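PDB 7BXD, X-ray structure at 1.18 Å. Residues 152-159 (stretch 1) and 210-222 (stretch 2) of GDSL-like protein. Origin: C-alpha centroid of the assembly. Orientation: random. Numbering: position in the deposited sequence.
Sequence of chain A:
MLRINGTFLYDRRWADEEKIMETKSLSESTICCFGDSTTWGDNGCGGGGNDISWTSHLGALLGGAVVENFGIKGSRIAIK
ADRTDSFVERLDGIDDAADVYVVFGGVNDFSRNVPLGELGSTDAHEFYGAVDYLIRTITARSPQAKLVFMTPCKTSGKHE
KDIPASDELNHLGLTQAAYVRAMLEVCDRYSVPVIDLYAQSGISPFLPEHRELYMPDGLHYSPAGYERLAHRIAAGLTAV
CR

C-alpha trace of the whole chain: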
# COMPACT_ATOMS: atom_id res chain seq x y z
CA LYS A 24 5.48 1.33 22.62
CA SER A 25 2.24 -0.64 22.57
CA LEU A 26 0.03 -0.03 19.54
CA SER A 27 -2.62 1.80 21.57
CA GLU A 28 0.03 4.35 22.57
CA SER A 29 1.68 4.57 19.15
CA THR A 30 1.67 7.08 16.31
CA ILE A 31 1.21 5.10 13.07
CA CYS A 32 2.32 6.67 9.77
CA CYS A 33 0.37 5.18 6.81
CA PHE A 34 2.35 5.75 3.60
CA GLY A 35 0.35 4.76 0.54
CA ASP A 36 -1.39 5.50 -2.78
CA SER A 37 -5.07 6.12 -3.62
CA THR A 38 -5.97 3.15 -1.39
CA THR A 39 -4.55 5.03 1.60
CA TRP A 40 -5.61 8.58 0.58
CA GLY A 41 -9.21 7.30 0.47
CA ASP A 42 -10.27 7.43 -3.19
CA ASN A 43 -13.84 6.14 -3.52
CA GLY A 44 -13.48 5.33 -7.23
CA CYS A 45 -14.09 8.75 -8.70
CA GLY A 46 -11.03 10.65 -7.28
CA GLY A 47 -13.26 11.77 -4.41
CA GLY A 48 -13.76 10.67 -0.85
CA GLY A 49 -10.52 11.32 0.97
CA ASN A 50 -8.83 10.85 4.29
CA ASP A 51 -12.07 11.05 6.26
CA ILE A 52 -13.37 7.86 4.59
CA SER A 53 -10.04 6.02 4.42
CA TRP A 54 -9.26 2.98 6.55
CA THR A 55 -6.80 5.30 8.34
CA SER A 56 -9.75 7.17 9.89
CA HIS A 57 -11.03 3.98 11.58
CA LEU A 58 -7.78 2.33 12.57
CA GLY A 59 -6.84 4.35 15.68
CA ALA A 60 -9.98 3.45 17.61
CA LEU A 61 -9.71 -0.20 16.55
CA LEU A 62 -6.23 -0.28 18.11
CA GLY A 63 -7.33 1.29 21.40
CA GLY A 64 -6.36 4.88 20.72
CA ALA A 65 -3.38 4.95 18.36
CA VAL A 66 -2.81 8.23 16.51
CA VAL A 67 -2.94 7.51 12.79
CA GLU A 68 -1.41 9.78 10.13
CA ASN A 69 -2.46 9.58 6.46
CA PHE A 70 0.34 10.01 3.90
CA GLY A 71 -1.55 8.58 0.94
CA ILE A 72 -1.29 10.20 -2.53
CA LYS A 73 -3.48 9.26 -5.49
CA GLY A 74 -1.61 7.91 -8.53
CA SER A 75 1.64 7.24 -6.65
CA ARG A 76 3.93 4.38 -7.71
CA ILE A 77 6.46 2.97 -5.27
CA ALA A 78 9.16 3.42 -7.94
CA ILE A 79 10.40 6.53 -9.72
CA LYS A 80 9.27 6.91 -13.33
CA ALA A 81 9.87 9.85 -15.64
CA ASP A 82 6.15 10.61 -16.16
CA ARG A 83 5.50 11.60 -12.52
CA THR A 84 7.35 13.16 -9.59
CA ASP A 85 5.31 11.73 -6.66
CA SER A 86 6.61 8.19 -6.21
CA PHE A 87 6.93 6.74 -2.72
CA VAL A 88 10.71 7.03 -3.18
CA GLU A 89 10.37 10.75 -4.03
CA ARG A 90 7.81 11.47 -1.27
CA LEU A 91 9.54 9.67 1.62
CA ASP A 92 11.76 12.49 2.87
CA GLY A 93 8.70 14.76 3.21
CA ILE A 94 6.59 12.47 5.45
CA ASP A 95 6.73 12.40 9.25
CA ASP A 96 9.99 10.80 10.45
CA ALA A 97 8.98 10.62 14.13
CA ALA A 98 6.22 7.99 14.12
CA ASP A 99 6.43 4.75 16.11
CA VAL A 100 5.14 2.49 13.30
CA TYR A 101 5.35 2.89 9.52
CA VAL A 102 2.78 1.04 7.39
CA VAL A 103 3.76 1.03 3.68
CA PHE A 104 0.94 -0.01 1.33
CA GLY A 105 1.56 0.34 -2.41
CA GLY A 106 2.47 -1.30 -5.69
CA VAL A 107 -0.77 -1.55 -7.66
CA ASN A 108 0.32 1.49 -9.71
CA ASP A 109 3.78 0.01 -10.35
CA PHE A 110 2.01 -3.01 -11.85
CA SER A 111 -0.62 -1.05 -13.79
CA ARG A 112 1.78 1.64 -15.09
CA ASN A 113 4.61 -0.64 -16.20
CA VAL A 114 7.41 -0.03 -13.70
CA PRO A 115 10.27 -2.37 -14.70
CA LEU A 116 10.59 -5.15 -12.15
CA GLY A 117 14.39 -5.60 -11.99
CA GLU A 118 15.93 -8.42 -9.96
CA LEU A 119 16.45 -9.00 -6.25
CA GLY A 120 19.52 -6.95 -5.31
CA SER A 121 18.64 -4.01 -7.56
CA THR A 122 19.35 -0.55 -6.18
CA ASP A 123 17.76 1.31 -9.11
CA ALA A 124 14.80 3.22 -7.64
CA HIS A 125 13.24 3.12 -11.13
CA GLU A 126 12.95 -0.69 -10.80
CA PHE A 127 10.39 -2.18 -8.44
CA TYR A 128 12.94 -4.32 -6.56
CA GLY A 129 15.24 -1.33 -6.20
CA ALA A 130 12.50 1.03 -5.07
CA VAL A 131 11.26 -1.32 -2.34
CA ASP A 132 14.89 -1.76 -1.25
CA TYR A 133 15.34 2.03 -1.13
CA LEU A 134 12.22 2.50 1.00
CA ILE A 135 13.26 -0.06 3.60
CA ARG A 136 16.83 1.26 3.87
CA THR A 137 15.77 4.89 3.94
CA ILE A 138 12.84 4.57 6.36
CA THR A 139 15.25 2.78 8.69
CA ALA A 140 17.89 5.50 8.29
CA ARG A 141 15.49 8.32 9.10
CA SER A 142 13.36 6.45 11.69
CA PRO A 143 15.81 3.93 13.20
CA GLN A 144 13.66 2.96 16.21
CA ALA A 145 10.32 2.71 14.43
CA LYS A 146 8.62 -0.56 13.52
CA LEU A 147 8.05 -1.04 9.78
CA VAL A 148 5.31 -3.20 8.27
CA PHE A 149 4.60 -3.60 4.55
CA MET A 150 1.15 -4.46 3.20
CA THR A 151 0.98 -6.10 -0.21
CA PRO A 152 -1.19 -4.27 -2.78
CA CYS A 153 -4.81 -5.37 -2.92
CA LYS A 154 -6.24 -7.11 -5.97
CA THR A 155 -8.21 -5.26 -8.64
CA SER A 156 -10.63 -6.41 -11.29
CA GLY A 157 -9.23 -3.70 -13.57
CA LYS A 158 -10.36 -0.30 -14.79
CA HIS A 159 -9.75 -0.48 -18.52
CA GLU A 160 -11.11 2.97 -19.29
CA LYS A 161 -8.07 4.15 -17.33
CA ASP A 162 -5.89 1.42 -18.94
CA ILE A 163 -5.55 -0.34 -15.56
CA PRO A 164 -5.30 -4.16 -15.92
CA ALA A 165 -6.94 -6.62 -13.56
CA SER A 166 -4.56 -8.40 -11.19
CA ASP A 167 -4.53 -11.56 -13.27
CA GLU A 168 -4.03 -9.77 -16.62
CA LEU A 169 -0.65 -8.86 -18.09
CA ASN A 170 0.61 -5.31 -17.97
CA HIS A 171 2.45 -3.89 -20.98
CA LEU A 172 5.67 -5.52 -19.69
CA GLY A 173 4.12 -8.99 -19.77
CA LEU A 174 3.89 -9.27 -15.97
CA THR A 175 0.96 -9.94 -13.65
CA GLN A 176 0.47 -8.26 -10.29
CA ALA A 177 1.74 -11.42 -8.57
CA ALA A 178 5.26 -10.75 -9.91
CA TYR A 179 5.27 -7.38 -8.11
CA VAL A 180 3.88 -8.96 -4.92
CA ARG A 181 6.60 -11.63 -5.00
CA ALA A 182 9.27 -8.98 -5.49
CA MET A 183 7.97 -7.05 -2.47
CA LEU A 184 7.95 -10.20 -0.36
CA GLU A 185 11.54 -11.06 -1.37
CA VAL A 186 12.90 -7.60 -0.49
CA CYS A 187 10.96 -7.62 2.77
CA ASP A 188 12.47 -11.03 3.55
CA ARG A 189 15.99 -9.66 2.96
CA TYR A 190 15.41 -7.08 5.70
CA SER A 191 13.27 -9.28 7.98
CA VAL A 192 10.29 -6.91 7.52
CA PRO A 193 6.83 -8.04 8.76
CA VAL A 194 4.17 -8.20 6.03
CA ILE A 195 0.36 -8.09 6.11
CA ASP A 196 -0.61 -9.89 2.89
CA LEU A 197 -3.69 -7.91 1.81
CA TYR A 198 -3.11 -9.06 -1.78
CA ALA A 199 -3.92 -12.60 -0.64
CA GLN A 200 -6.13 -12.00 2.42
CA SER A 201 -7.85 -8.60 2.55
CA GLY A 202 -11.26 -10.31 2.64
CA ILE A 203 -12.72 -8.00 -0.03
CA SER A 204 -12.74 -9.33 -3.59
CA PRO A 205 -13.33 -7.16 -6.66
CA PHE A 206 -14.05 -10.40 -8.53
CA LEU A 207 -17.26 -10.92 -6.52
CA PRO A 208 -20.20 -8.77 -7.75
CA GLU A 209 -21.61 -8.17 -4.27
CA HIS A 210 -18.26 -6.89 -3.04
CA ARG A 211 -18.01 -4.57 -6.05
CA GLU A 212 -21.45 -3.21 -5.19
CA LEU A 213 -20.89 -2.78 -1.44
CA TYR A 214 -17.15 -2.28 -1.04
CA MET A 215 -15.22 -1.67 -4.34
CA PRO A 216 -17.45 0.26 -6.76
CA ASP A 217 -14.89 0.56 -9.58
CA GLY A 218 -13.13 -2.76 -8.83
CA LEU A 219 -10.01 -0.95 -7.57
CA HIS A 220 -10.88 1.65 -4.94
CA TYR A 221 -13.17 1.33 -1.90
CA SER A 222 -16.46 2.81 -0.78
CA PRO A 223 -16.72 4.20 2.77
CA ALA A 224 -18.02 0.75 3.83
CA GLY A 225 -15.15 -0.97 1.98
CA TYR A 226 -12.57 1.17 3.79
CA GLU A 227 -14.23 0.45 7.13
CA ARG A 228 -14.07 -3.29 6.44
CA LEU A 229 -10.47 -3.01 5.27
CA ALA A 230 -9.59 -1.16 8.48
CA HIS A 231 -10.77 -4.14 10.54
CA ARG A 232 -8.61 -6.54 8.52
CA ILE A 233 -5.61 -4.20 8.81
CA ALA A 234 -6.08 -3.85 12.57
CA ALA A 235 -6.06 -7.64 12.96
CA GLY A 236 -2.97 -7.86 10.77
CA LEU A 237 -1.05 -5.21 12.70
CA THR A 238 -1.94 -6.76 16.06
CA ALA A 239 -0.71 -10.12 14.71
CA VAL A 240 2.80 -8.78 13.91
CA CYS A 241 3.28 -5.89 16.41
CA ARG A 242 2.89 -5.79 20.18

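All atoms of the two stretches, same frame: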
# COMPACT_ATOMS: atom_id res chain seq x y z
N PRO A 152 -0.10 -5.01 -2.12
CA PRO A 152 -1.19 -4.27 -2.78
C PRO A 152 -2.40 -5.15 -3.01
O PRO A 152 -2.28 -6.31 -3.45
CB PRO A 152 -0.57 -3.83 -4.12
CG PRO A 152 0.58 -4.82 -4.35
CD PRO A 152 1.11 -5.07 -2.95
N CYS A 153 -3.60 -4.59 -2.73
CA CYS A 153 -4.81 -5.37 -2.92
C CYS A 153 -5.04 -5.71 -4.39
O CYS A 153 -4.58 -5.01 -5.31
CB CYS A 153 -6.03 -4.61 -2.39
SG CYS A 153 -6.01 -4.57 -0.57
N LYS A 154 -5.82 -6.77 -4.62
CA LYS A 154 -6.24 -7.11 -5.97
C LYS A 154 -7.20 -6.07 -6.55
O LYS A 154 -7.85 -5.29 -5.83
CB LYS A 154 -6.88 -8.49 -5.98
CG LYS A 154 -5.84 -9.59 -5.75
CD LYS A 154 -6.37 -10.98 -6.06
CE LYS A 154 -5.31 -12.10 -6.00
NZ LYS A 154 -4.88 -12.37 -4.59
N THR A 155 -7.30 -6.09 -7.87
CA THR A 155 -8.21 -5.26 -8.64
C THR A 155 -8.78 -6.09 -9.77
O THR A 155 -8.09 -6.94 -10.36
CB THR A 155 -7.52 -4.01 -9.20
OG1 THR A 155 -8.44 -3.26 -10.01
CG2 THR A 155 -6.27 -4.27 -10.03
N SER A 156 -10.03 -5.82 -10.10
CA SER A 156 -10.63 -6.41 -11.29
C SER A 156 -10.39 -5.58 -12.54
O SER A 156 -10.92 -5.93 -13.60
CB SER A 156 -12.13 -6.67 -11.08
OG SER A 156 -12.79 -5.49 -10.65
N GLY A 157 -9.61 -4.51 -12.44
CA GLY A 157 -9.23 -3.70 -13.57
C GLY A 157 -10.11 -2.46 -13.73
O GLY A 157 -11.24 -2.38 -13.24
N LYS A 158 -9.59 -1.50 -14.46
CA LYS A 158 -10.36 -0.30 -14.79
C LYS A 158 -9.85 0.11 -16.17
O LYS A 158 -8.99 0.97 -16.34
CB LYS A 158 -10.20 0.78 -13.73
CG LYS A 158 -11.22 1.87 -13.80
CD LYS A 158 -11.16 2.74 -12.56
CE LYS A 158 -12.19 3.79 -12.62
NZ LYS A 158 -12.05 4.66 -11.46
N HIS A 159 -10.35 -0.59 -17.20
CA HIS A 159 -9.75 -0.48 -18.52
C HIS A 159 -9.94 0.88 -19.15
O HIS A 159 -9.14 1.26 -20.01
CB HIS A 159 -10.31 -1.55 -19.44
CG HIS A 159 -9.90 -2.93 -19.04
ND1 HIS A 159 -10.56 -4.06 -19.48
CD2 HIS A 159 -8.90 -3.37 -18.24
CE1 HIS A 159 -9.99 -5.13 -18.97
NE2 HIS A 159 -8.97 -4.74 -18.21
N HIS A 210 -19.29 -7.72 -3.64
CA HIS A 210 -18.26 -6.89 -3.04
C HIS A 210 -17.97 -5.67 -3.90
O HIS A 210 -17.66 -4.60 -3.36
CB HIS A 210 -16.97 -7.68 -2.76
CG HIS A 210 -17.08 -8.56 -1.56
ND1 HIS A 210 -16.00 -9.24 -1.03
CD2 HIS A 210 -18.15 -8.87 -0.79
CE1 HIS A 210 -16.41 -9.90 0.04
NE2 HIS A 210 -17.71 -9.70 0.20
N ARG A 211 -18.07 -5.78 -5.23
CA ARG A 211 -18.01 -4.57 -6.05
C ARG A 211 -19.09 -3.60 -5.62
O ARG A 211 -18.83 -2.41 -5.40
CB ARG A 211 -18.12 -4.89 -7.54
CG ARG A 211 -17.96 -3.69 -8.45
CD ARG A 211 -18.29 -4.02 -9.91
NE ARG A 211 -18.14 -2.86 -10.81
CZ ARG A 211 -16.98 -2.50 -11.37
NH1 ARG A 211 -15.92 -3.23 -11.12
NH2 ARG A 211 -16.91 -1.46 -12.20
N GLU A 212 -20.32 -4.08 -5.50
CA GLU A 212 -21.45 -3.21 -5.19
C GLU A 212 -21.29 -2.54 -3.83
O GLU A 212 -21.50 -1.33 -3.70
CB GLU A 212 -22.74 -4.01 -5.21
CG GLU A 212 -23.97 -3.18 -4.95
CD GLU A 212 -25.23 -4.02 -4.91
OE1 GLU A 212 -25.27 -5.07 -5.60
OE2 GLU A 212 -26.21 -3.63 -4.21
N LEU A 213 -20.94 -3.32 -2.80
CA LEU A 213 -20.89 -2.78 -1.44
C LEU A 213 -19.58 -2.08 -1.12
O LEU A 213 -19.59 -1.11 -0.35
CB LEU A 213 -21.09 -3.89 -0.40
CG LEU A 213 -22.45 -4.57 -0.43
CD1 LEU A 213 -22.50 -5.69 0.62
CD2 LEU A 213 -23.66 -3.57 -0.30
N TYR A 214 -18.45 -2.62 -1.59
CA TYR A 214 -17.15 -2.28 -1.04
C TYR A 214 -16.16 -1.70 -2.04
O TYR A 214 -15.25 -0.99 -1.61
CB TYR A 214 -16.53 -3.54 -0.43
CG TYR A 214 -17.34 -4.15 0.70
CD1 TYR A 214 -17.80 -3.37 1.78
CD2 TYR A 214 -17.62 -5.52 0.71
CE1 TYR A 214 -18.50 -3.95 2.83
CE2 TYR A 214 -18.33 -6.12 1.74
CZ TYR A 214 -18.75 -5.33 2.81
OH TYR A 214 -19.42 -5.97 3.84
N MET A 215 -16.25 -2.04 -3.34
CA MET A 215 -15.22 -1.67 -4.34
C MET A 215 -15.91 -1.26 -5.63
O MET A 215 -15.89 -1.99 -6.63
CB MET A 215 -14.24 -2.82 -4.61
CG MET A 215 -13.46 -3.25 -3.39
SD MET A 215 -12.23 -4.52 -3.74
CE MET A 215 -11.03 -3.59 -4.71
N PRO A 216 -16.51 -0.06 -5.67
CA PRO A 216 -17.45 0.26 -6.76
C PRO A 216 -16.83 0.22 -8.13
O PRO A 216 -17.54 -0.09 -9.09
CB PRO A 216 -17.94 1.67 -6.40
CG PRO A 216 -17.75 1.79 -4.92
CD PRO A 216 -16.57 0.93 -4.57
N ASP A 217 -15.56 0.60 -8.28
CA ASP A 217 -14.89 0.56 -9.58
C ASP A 217 -13.94 -0.63 -9.70
O ASP A 217 -13.15 -0.68 -10.64
CB ASP A 217 -14.13 1.86 -9.87
CG ASP A 217 -12.97 2.07 -8.95
OD1 ASP A 217 -12.82 1.30 -7.96
OD2 ASP A 217 -12.19 3.00 -9.20
N GLY A 218 -13.99 -1.59 -8.77
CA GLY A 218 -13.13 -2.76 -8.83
C GLY A 218 -11.68 -2.50 -8.44
O GLY A 218 -10.84 -3.39 -8.67
N LEU A 219 -11.39 -1.34 -7.86
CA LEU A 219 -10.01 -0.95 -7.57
C LEU A 219 -9.95 -0.18 -6.26
O LEU A 219 -9.18 -0.53 -5.35
CB LEU A 219 -9.46 -0.13 -8.73
CG LEU A 219 -8.11 0.57 -8.53
CD1 LEU A 219 -7.02 -0.47 -8.22
CD2 LEU A 219 -7.75 1.37 -9.78
N HIS A 220 -10.77 0.85 -6.15
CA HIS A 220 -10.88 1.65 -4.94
C HIS A 220 -11.98 1.10 -4.02
O HIS A 220 -12.55 0.04 -4.29
CB HIS A 220 -11.09 3.11 -5.35
CG HIS A 220 -9.99 3.61 -6.22
ND1 HIS A 220 -10.12 3.75 -7.59
CD2 HIS A 220 -8.69 3.88 -5.94
CE1 HIS A 220 -8.96 4.15 -8.10
NE2 HIS A 220 -8.08 4.24 -7.12
N TYR A 221 -12.27 1.81 -2.94
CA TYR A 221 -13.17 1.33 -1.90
C TYR A 221 -14.21 2.39 -1.59
O TYR A 221 -13.91 3.60 -1.56
CB TYR A 221 -12.40 0.91 -0.60
CG TYR A 221 -11.43 -0.21 -0.88
CD1 TYR A 221 -10.20 0.04 -1.49
CD2 TYR A 221 -11.79 -1.54 -0.65
CE1 TYR A 221 -9.35 -1.01 -1.86
CE2 TYR A 221 -10.94 -2.59 -0.99
CZ TYR A 221 -9.73 -2.31 -1.63
OH TYR A 221 -8.93 -3.36 -2.04
N SER A 222 -15.43 1.93 -1.33
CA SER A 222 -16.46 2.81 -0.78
C SER A 222 -16.16 3.10 0.69
O SER A 222 -15.30 2.46 1.30
CB SER A 222 -17.80 2.10 -0.88
OG SER A 222 -17.74 0.93 -0.05
O HOH W 1 -7.77 -2.74 -4.53
O HOH W 2 -13.44 -3.70 -12.61

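Two segments, more than fifty residues apart in sequence, meet here without forming a sheet. Residues 152-155 run extended, and no regular helix or strand follows from there to 159. In the facing part of 210-222, Tyr214 is the first residue to leave helical phi/psi, and the chain then folds through a type I turn from Met215 to Gly218, closed by Gly218 N to Met215 O at 2.9 Å. The backbones come nearest where Thr155 faces Leu219 and Ser156 faces Gly218. Together the two segments bury 413 Å².

Lys158 covers the most surface, and Asp217 is its partner. The lysine chain is fully extended, all four chi angles being t, and its CA-to-CB bond points toward the other segment, so the aliphatic portion spans the gap and delivers Lys158 NZ to Asp217 OD2 at 2.8 Å, a salt bridge with hydrogen-bond geometry. Asp217 is buried, where an unpaired carboxylate would be costly, and both its oxygens are used. Asp217 OD1 accepts from Leu219 N at 3.0 Å and from His220 N at 2.8 Å, fixing the backbone just beyond the turn; Asp217 OD2 also accepts from His220 ND1 at 2.7 Å. A short, two-oxygen side chain suits this place because it can bind the backbone that follows it, an imidazole and the incoming ammonium at once.

Gly218 supplies the second anchor. Gly218 O accepts from Ser156 N at 2.9 Å and from Thr155 OG1 at 2.8 Å, and Thr155 CA lies 3.2 Å away from the same O in a CA-H...O contact. Glycine suits the site twice over: its phi is positive, and an ideal CB on Gly218 would lie 2.2 Å from Ser156 OG, a clash. Thr155 OG1, while donating to Gly218 O, accepts from Gly157 N at 3.0 Å, so it braces its own loop as it grips the turn.

Leu219, also among the larger contributors, lays its CB 3.5 Å from Thr155 OG1, adding apolar cover beside this polar contact. Farther along, Tyr221 reaches in with its hydroxyl end: Tyr221 OH stands 3.2 Å from Cys153 CB, which lies at the ring edge. A water accepts from Tyr221 OH at 2.8 Å and donates to Lys154 O at 2.9 Å and Leu219 O at 2.7 Å, satisfying two carbonyls that do not meet directly. A second water does similar work near Arg211, accepting from Arg211 NH1 at 2.9 Å and donating to Gly157 O at 2.6 Å; it also hydrogen-bonds Ser156 OG at 2.7 Å. The long arginine side chain thus reaches the loop chiefly through solvent.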